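Side-chain contacts in De novo designed switch protein caging a hemagglutinin binder (sCageHA267_1S) (Synthetic construct, PDB 7CBC), which probably serves as the sensing switch of a designed biosensor, a helical cage that holds a small hemagglutinin-binding domain against its flank, presumably to release it on activation: residues Q34-E39 against K58-K63; S197-E202 against A283-S288. All blocks are in the same frame, centred on the assembly; numbering follows the deposited sequence.

How the contacts relate
The two contacts stand at opposite ends of an elongated molecule, their centres about 50 Å apart, and no helix is common to both. Contact 1 joins two cage helices that follow one another in the chain, 3-46 and 50-93, and is partly buried: a leucine and a valine meet on the inner side, a lysine chain on the outer. Contact 2 lies at the surface, where the end of helix 274-284 brings one phenylalanine against helix 195-239, pairing the C-terminal helices with the cage. Both rest on carbon packing, aliphatic throughout in contact 1, while in contact 2 an aromatic ring meets a leucine, a glutamate CB and a backbone carbonyl.

Contact 1. Residues Q34-E39 against K58-K63; sequences QELNLE and KEVKDK
L36 is the side chain that both V60 and K63 touch, in a helical hairpin of the designed bundle: helix 3-46 and helix 50-93 run antiparallel, joined by a short turn, and within Q34-E39 and K58-K63 the backbones come nearest at L36 and V60, CA to CA 6.9 Å. Apolar packing comes first. CB of L36 meets CG2 of V60 at 3.9 Å, the root of the leucine against a methyl end of the valine. V60 presents that methyl by holding CG2 anti to its backbone N, which leaves CG1 between N and the carbonyl carbon. L36 also touches S64 and I67 farther along helix 50-93, so the leucine spans about two turns of its neighbour.

The second kind of contact uses a charged residue for its carbons. K63, exposed, bends at chi2 (-70°) and carries its methylenes across the leucine at about a right angle, while NZ continues past it. Its aliphatic part thus covers the outer side of L36. Other faces of helix 3-46 serve the rest of the bundle: Q34 NE2 hydrogen-bonds N232 of helix 195-239 and S259 of helix 245-268, and N37 touches N133 of helix 99-142. At the lysine the touching is done by a single methyl, CD1 of L36, which lies 3.6 Å from CD of K63 and 3.8 Å from its CB.

Contact 2. Residues S197-E202 against A283-S288; sequences SELARE and AEFGYS
With chi1 at -71°, CG of F285 stands anti to its carbonyl carbon and the ring reaches for helix 195-239, where L199, its CG anti to the backbone N (chi1 -172°), sends CD1 to meet it. The leading corner of the ring, CE1 and CZ, makes the closest approaches to helix 195-239. CE1 comes within 3.9 Å of CB of E202 and 4.1 Å of CD1 of L199, whose side chain runs at a slant to the ring. CZ faces the backbone instead, 3.8 Å from the carbonyl O of E202, which lies at the ring edge and near its plane. That edge is the positively polarised side of a benzene ring, so the approach is probably mildly favourable. E202 itself contributes its CB and carbonyl rather than its carboxylate. With an alanine here in place of F285, CB of E202 and CD1 of L199 would probably lose their aromatic partner, and a gap would be likely to open between this turn and helix 195-239.

The ring hangs from a helix end. G286 follows with positive phi (88°) in a Schellman motif, its N bonded to O of A283 at 2.8 Å, and a side chain there would crowd the carbonyl O of F285. S288 then caps the next helix with OG. F285 and Y287 also touch M1, and Y287 packs on L9, so the turn between helices 274-284 and 289-298 lies against the start of helix 3-46 as well as helix 195-239; those two cage helices meet each other where L199 packs on A5.

Contact 1. Residues Q34-E39 against K58-K63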
ATOM      1  N   GLN A  34       6.546 -13.879   1.306  1.00 34.41           N
ATOM      2  CA  GLN A  34       7.623 -14.245   0.392  1.00 34.31           C
ATOM      3  C   GLN A  34       8.673 -15.088   1.094  1.00 33.94           C
ATOM      4  O   GLN A  34       9.175 -16.075   0.534  1.00 36.10           O
ATOM      5  CB  GLN A  34       8.268 -12.982  -0.181  1.00 35.02           C
ATOM      6  CG  GLN A  34       9.414 -13.253  -1.131  1.00 33.16           C
ATOM      7  CD  GLN A  34       8.943 -13.840  -2.440  1.00 35.03           C
ATOM      8  OE1 GLN A  34       7.763 -14.165  -2.606  1.00 38.55           O
ATOM      9  NE2 GLN A  34       9.855 -13.956  -3.393  1.00 34.76           N
ATOM     10  N   GLU A  35       9.028 -14.699   2.316  1.00 33.51           N
ATOM     11  CA  GLU A  35       9.998 -15.448   3.102  1.00 37.70           C
ATOM     12  C   GLU A  35       9.558 -16.897   3.278  1.00 36.57           C
ATOM     13  O   GLU A  35      10.375 -17.822   3.169  1.00 37.04           O
ATOM     14  CB  GLU A  35      10.186 -14.751   4.450  1.00 38.03           C
ATOM     15  CG  GLU A  35      11.379 -15.227   5.226  1.00 45.46           C
ATOM     16  CD  GLU A  35      11.654 -14.392   6.455  1.00 48.39           C
ATOM     17  OE1 GLU A  35      11.019 -13.309   6.628  1.00 43.04           O
ATOM     18  OE2 GLU A  35      12.522 -14.832   7.242  1.00 46.43           O
ATOM     19  N   LEU A  36       8.256 -17.111   3.510  1.00 33.61           N
ATOM     20  CA  LEU A  36       7.712 -18.465   3.595  1.00 36.86           C
ATOM     21  C   LEU A  36       7.771 -19.181   2.254  1.00 39.39           C
ATOM     22  O   LEU A  36       8.120 -20.366   2.188  1.00 32.06           O
ATOM     23  CB  LEU A  36       6.271 -18.434   4.095  1.00 34.63           C
ATOM     24  CG  LEU A  36       6.017 -17.911   5.496  1.00 38.11           C
ATOM     25  CD1 LEU A  36       4.570 -18.206   5.864  1.00 35.70           C
ATOM     26  CD2 LEU A  36       6.985 -18.570   6.482  1.00 44.99           C
ATOM     27  N   ASN A  37       7.383 -18.499   1.175  1.00 33.57           N
ATOM     28  CA  ASN A  37       7.390 -19.168  -0.121  1.00 33.72           C
ATOM     29  C   ASN A  37       8.792 -19.641  -0.493  1.00 39.17           C
ATOM     30  O   ASN A  37       8.968 -20.770  -0.971  1.00 35.87           O
ATOM     31  CB  ASN A  37       6.819 -18.259  -1.204  1.00 29.33           C
ATOM     32  CG  ASN A  37       6.585 -18.995  -2.509  1.00 48.09           C
ATOM     33  OD1 ASN A  37       5.574 -19.682  -2.681  1.00 48.87           O
ATOM     34  ND2 ASN A  37       7.529 -18.870  -3.436  1.00 49.70           N
ATOM     35  N   LEU A  38       9.806 -18.802  -0.269  1.00 34.43           N
ATOM     36  CA  LEU A  38      11.162 -19.223  -0.598  1.00 37.22           C
ATOM     37  C   LEU A  38      11.566 -20.429   0.234  1.00 39.77           C
ATOM     38  O   LEU A  38      12.135 -21.395  -0.293  1.00 39.13           O
ATOM     39  CB  LEU A  38      12.141 -18.072  -0.399  1.00 34.25           C
ATOM     40  CG  LEU A  38      11.937 -16.930  -1.401  1.00 42.56           C
ATOM     41  CD1 LEU A  38      13.084 -15.946  -1.309  1.00 41.99           C
ATOM     42  CD2 LEU A  38      11.787 -17.467  -2.827  1.00 38.37           C
ATOM     43  N   GLU A  39      11.260 -20.398   1.531  1.00 39.59           N
ATOM     44  CA  GLU A  39      11.554 -21.528   2.402  1.00 41.48           C
ATOM     45  C   GLU A  39      10.841 -22.790   1.939  1.00 44.81           C
ATOM     46  O   GLU A  39      11.413 -23.885   1.978  1.00 42.85           O
ATOM     47  CB  GLU A  39      11.156 -21.193   3.836  1.00 42.53           C
ATOM     48  CG  GLU A  39      12.043 -20.159   4.487  1.00 48.72           C
ATOM     49  CD  GLU A  39      13.072 -20.798   5.386  1.00 56.84           C
ATOM     50  OE1 GLU A  39      12.784 -21.891   5.927  1.00 61.18           O
ATOM     51  OE2 GLU A  39      14.168 -20.216   5.547  1.00 63.55           O
ATOM     52  N   LYS A  58       0.848 -28.139   4.871  1.00 48.04           N
ATOM     53  CA  LYS A  58      -0.194 -27.670   5.782  1.00 47.51           C
ATOM     54  C   LYS A  58       0.323 -26.560   6.694  1.00 46.44           C
ATOM     55  O   LYS A  58      -0.385 -25.577   6.956  1.00 43.92           O
ATOM     56  CB  LYS A  58      -0.731 -28.828   6.624  1.00 49.72           C
ATOM     57  CG  LYS A  58      -1.851 -28.412   7.594  1.00 48.95           C
ATOM     58  CD  LYS A  58      -2.024 -29.390   8.754  1.00 54.79           C
ATOM     59  CE  LYS A  58      -1.728 -30.831   8.320  1.00 58.70           C
ATOM     60  NZ  LYS A  58      -2.240 -31.879   9.256  1.00 59.68           N
ATOM     61  N   GLU A  59       1.558 -26.698   7.185  1.00 39.83           N
ATOM     62  CA  GLU A  59       2.073 -25.733   8.140  1.00 45.49           C
ATOM     63  C   GLU A  59       2.388 -24.395   7.477  1.00 45.24           C
ATOM     64  O   GLU A  59       2.217 -23.352   8.103  1.00 37.55           O
ATOM     65  CB  GLU A  59       3.310 -26.288   8.846  1.00 49.02           C
ATOM     66  CG  GLU A  59       3.699 -25.511  10.103  1.00 54.33           C
ATOM     67  CD  GLU A  59       5.101 -24.915  10.030  1.00 62.20           C
ATOM     68  OE1 GLU A  59       5.770 -25.077   8.983  1.00 56.76           O
ATOM     69  OE2 GLU A  59       5.534 -24.276  11.020  1.00 65.98           O
ATOM     70  N   VAL A  60       2.848 -24.394   6.226  1.00 39.50           N
ATOM     71  CA  VAL A  60       3.036 -23.109   5.571  1.00 39.83           C
ATOM     72  C   VAL A  60       1.686 -22.527   5.169  1.00 42.29           C
ATOM     73  O   VAL A  60       1.507 -21.304   5.170  1.00 39.07           O
ATOM     74  CB  VAL A  60       3.994 -23.234   4.373  1.00 40.01           C
ATOM     75  CG1 VAL A  60       3.397 -24.112   3.304  1.00 44.88           C
ATOM     76  CG2 VAL A  60       4.352 -21.873   3.805  1.00 31.87           C
ATOM     77  N   LYS A  61       0.699 -23.370   4.860  1.00 39.44           N
ATOM     78  CA  LYS A  61      -0.644 -22.847   4.639  1.00 38.40           C
ATOM     79  C   LYS A  61      -1.156 -22.139   5.883  1.00 42.38           C
ATOM     80  O   LYS A  61      -1.499 -20.952   5.842  1.00 39.55           O
ATOM     81  CB  LYS A  61      -1.594 -23.967   4.218  1.00 39.76           C
ATOM     82  CG  LYS A  61      -1.493 -24.316   2.744  1.00 44.53           C
ATOM     83  CD  LYS A  61      -2.557 -25.317   2.338  1.00 45.55           C
ATOM     84  CE  LYS A  61      -2.456 -25.663   0.862  1.00 46.54           C
ATOM     85  NZ  LYS A  61      -3.308 -26.843   0.514  1.00 44.53           N
ATOM     86  N   ASP A  62      -1.193 -22.849   7.012  1.00 39.63           N
ATOM     87  CA  ASP A  62      -1.662 -22.225   8.246  1.00 38.54           C
ATOM     88  C   ASP A  62      -0.844 -20.984   8.585  1.00 38.99           C
ATOM     89  O   ASP A  62      -1.403 -19.968   9.006  1.00 35.01           O
ATOM     90  CB  ASP A  62      -1.628 -23.229   9.400  1.00 43.82           C
ATOM     91  CG  ASP A  62      -2.570 -24.411   9.181  1.00 49.70           C
ATOM     92  OD1 ASP A  62      -3.596 -24.233   8.482  1.00 47.90           O
ATOM     93  OD2 ASP A  62      -2.281 -25.516   9.707  1.00 50.53           O
ATOM     94  N   LYS A  63       0.477 -21.028   8.383  1.00 39.96           N
ATOM     95  CA  LYS A  63       1.284 -19.851   8.694  1.00 35.61           C
ATOM     96  C   LYS A  63       0.928 -18.682   7.778  1.00 37.73           C
ATOM     97  O   LYS A  63       0.862 -17.531   8.228  1.00 38.00           O
ATOM     98  CB  LYS A  63       2.774 -20.181   8.597  1.00 38.51           C
ATOM     99  CG  LYS A  63       3.660 -19.454   9.629  1.00 44.48           C
ATOM    100  CD  LYS A  63       3.781 -17.935   9.367  1.00 47.58           C
ATOM    101  CE  LYS A  63       4.509 -17.181  10.504  1.00 41.61           C
ATOM    102  NZ  LYS A  63       5.030 -15.810  10.130  1.00 42.43           N
TER

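Contact 2. Residues S197-E202 against A283-S288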
ATOM      1  N   SER A 197     -14.638  30.398  -1.363  1.00 29.71           N
ATOM      2  CA  SER A 197     -14.617  29.496  -2.505  1.00 29.02           C
ATOM      3  C   SER A 197     -13.199  29.291  -3.015  1.00 33.25           C
ATOM      4  O   SER A 197     -12.803  28.157  -3.315  1.00 30.33           O
ATOM      5  CB  SER A 197     -15.518  30.025  -3.624  1.00 37.95           C
ATOM      6  OG  SER A 197     -16.881  29.748  -3.348  1.00 38.85           O
ATOM      7  N   GLU A 198     -12.413  30.363  -3.109  1.00 26.88           N
ATOM      8  CA  GLU A 198     -11.038  30.196  -3.560  1.00 27.81           C
ATOM      9  C   GLU A 198     -10.215  29.413  -2.543  1.00 30.28           C
ATOM     10  O   GLU A 198      -9.364  28.598  -2.930  1.00 28.64           O
ATOM     11  CB  GLU A 198     -10.404  31.550  -3.863  1.00 32.95           C
ATOM     12  CG  GLU A 198     -10.655  32.040  -5.301  1.00 39.93           C
ATOM     13  CD  GLU A 198     -10.074  31.093  -6.362  1.00 44.49           C
ATOM     14  OE1 GLU A 198      -9.014  30.471  -6.110  1.00 42.28           O
ATOM     15  OE2 GLU A 198     -10.680  30.961  -7.452  1.00 51.49           O
ATOM     16  N   LEU A 199     -10.469  29.614  -1.238  1.00 24.49           N
ATOM     17  CA  LEU A 199      -9.815  28.768  -0.240  1.00 26.27           C
ATOM     18  C   LEU A 199     -10.167  27.303  -0.454  1.00 26.64           C
ATOM     19  O   LEU A 199      -9.285  26.436  -0.433  1.00 23.23           O
ATOM     20  CB  LEU A 199     -10.193  29.195   1.176  1.00 29.98           C
ATOM     21  CG  LEU A 199      -9.386  28.464   2.262  1.00 28.32           C
ATOM     22  CD1 LEU A 199      -7.904  28.553   1.968  1.00 30.38           C
ATOM     23  CD2 LEU A 199      -9.662  29.028   3.653  1.00 27.38           C
ATOM     24  N   ALA A 200     -11.450  27.014  -0.685  1.00 24.93           N
ATOM     25  CA  ALA A 200     -11.880  25.641  -0.903  1.00 28.32           C
ATOM     26  C   ALA A 200     -11.219  25.033  -2.136  1.00 29.31           C
ATOM     27  O   ALA A 200     -10.807  23.864  -2.105  1.00 29.08           O
ATOM     28  CB  ALA A 200     -13.404  25.582  -1.010  1.00 23.83           C
ATOM     29  N   ARG A 201     -11.113  25.799  -3.234  1.00 27.19           N
ATOM     30  CA  ARG A 201     -10.376  25.315  -4.401  1.00 28.50           C
ATOM     31  C   ARG A 201      -8.925  25.012  -4.052  1.00 29.09           C
ATOM     32  O   ARG A 201      -8.360  24.009  -4.520  1.00 28.43           O
ATOM     33  CB  ARG A 201     -10.422  26.329  -5.543  1.00 30.95           C
ATOM     34  CG  ARG A 201     -11.803  26.666  -6.096  1.00 38.43           C
ATOM     35  CD  ARG A 201     -11.740  27.838  -7.125  1.00 38.35           C
ATOM     36  NE  ARG A 201     -13.061  28.318  -7.565  1.00 43.06           N
ATOM     37  CZ  ARG A 201     -13.663  29.426  -7.112  1.00 45.94           C
ATOM     38  NH1 ARG A 201     -13.082  30.196  -6.200  1.00 40.79           N
ATOM     39  NH2 ARG A 201     -14.859  29.776  -7.572  1.00 48.61           N
ATOM     40  N   GLU A 202      -8.304  25.877  -3.244  1.00 23.00           N
ATOM     41  CA  GLU A 202      -6.936  25.658  -2.774  1.00 24.03           C
ATOM     42  C   GLU A 202      -6.835  24.383  -1.943  1.00 30.85           C
ATOM     43  O   GLU A 202      -5.909  23.581  -2.122  1.00 24.96           O
ATOM     44  CB  GLU A 202      -6.465  26.870  -1.957  1.00 29.94           C
ATOM     45  CG  GLU A 202      -5.978  28.047  -2.824  1.00 24.39           C
ATOM     46  CD  GLU A 202      -6.105  29.414  -2.155  1.00 31.34           C
ATOM     47  OE1 GLU A 202      -6.310  29.489  -0.915  1.00 25.48           O
ATOM     48  OE2 GLU A 202      -5.982  30.421  -2.895  1.00 28.72           O
ATOM     49  N   ALA A 283       3.066  25.553   4.340  1.00 35.07           N
ATOM     50  CA  ALA A 283       3.705  26.847   4.149  1.00 35.47           C
ATOM     51  C   ALA A 283       2.964  27.667   3.102  1.00 35.37           C
ATOM     52  O   ALA A 283       2.816  28.886   3.249  1.00 39.02           O
ATOM     53  CB  ALA A 283       5.168  26.650   3.760  1.00 37.51           C
ATOM     54  N   GLU A 284       2.471  27.011   2.052  1.00 34.08           N
ATOM     55  CA  GLU A 284       1.718  27.716   1.025  1.00 38.05           C
ATOM     56  C   GLU A 284       0.401  28.244   1.573  1.00 40.48           C
ATOM     57  O   GLU A 284      -0.051  29.322   1.172  1.00 41.98           O
ATOM     58  CB  GLU A 284       1.500  26.806  -0.187  1.00 38.30           C
ATOM     59  CG  GLU A 284       2.676  26.818  -1.163  1.00 45.39           C
ATOM     60  CD  GLU A 284       2.726  25.602  -2.093  1.00 50.17           C
ATOM     61  OE1 GLU A 284       1.818  24.741  -2.034  1.00 49.14           O
ATOM     62  OE2 GLU A 284       3.691  25.505  -2.886  1.00 56.01           O
ATOM     63  N   PHE A 285      -0.202  27.542   2.524  1.00 37.28           N
ATOM     64  CA  PHE A 285      -1.336  28.134   3.215  1.00 34.33           C
ATOM     65  C   PHE A 285      -0.935  29.195   4.239  1.00 35.49           C
ATOM     66  O   PHE A 285      -1.814  29.728   4.914  1.00 31.66           O
ATOM     67  CB  PHE A 285      -2.167  27.046   3.902  1.00 36.95           C
ATOM     68  CG  PHE A 285      -2.935  26.178   2.948  1.00 37.59           C
ATOM     69  CD1 PHE A 285      -4.050  26.674   2.286  1.00 36.40           C
ATOM     70  CD2 PHE A 285      -2.552  24.872   2.716  1.00 38.66           C
ATOM     71  CE1 PHE A 285      -4.770  25.893   1.413  1.00 31.74           C
ATOM     72  CE2 PHE A 285      -3.273  24.075   1.832  1.00 38.13           C
ATOM     73  CZ  PHE A 285      -4.386  24.599   1.175  1.00 33.62           C
ATOM     74  N   GLY A 286       0.350  29.510   4.388  1.00 34.37           N
ATOM     75  CA  GLY A 286       0.756  30.583   5.276  1.00 36.69           C
ATOM     76  C   GLY A 286       1.006  30.204   6.720  1.00 39.25           C
ATOM     77  O   GLY A 286       1.070  31.098   7.580  1.00 30.14           O
ATOM     78  N   TYR A 287       1.136  28.915   7.018  1.00 32.30           N
ATOM     79  CA  TYR A 287       1.474  28.463   8.361  1.00 35.38           C
ATOM     80  C   TYR A 287       2.820  29.033   8.800  1.00 37.40           C
ATOM     81  O   TYR A 287       3.745  29.178   7.997  1.00 38.06           O
ATOM     82  CB  TYR A 287       1.560  26.926   8.403  1.00 36.38           C
ATOM     83  CG  TYR A 287       0.247  26.163   8.528  1.00 37.05           C
ATOM     84  CD1 TYR A 287      -0.805  26.369   7.636  1.00 38.72           C
ATOM     85  CD2 TYR A 287       0.075  25.211   9.529  1.00 37.26           C
ATOM     86  CE1 TYR A 287      -2.004  25.646   7.753  1.00 44.08           C
ATOM     87  CE2 TYR A 287      -1.114  24.490   9.659  1.00 37.47           C
ATOM     88  CZ  TYR A 287      -2.146  24.700   8.771  1.00 42.09           C
ATOM     89  OH  TYR A 287      -3.308  23.961   8.907  1.00 39.80           O
ATOM     90  N   SER A 288       2.930  29.324  10.098  1.00 34.65           N
ATOM     91  CA  SER A 288       4.208  29.615  10.732  1.00 33.05           C
ATOM     92  C   SER A 288       4.936  28.316  11.063  1.00 39.71           C
ATOM     93  O   SER A 288       4.343  27.236  11.082  1.00 38.66           O
ATOM     94  CB  SER A 288       4.001  30.413  12.009  1.00 35.88           C
ATOM     95  OG  SER A 288       3.324  29.616  12.971  1.00 36.80           O
TER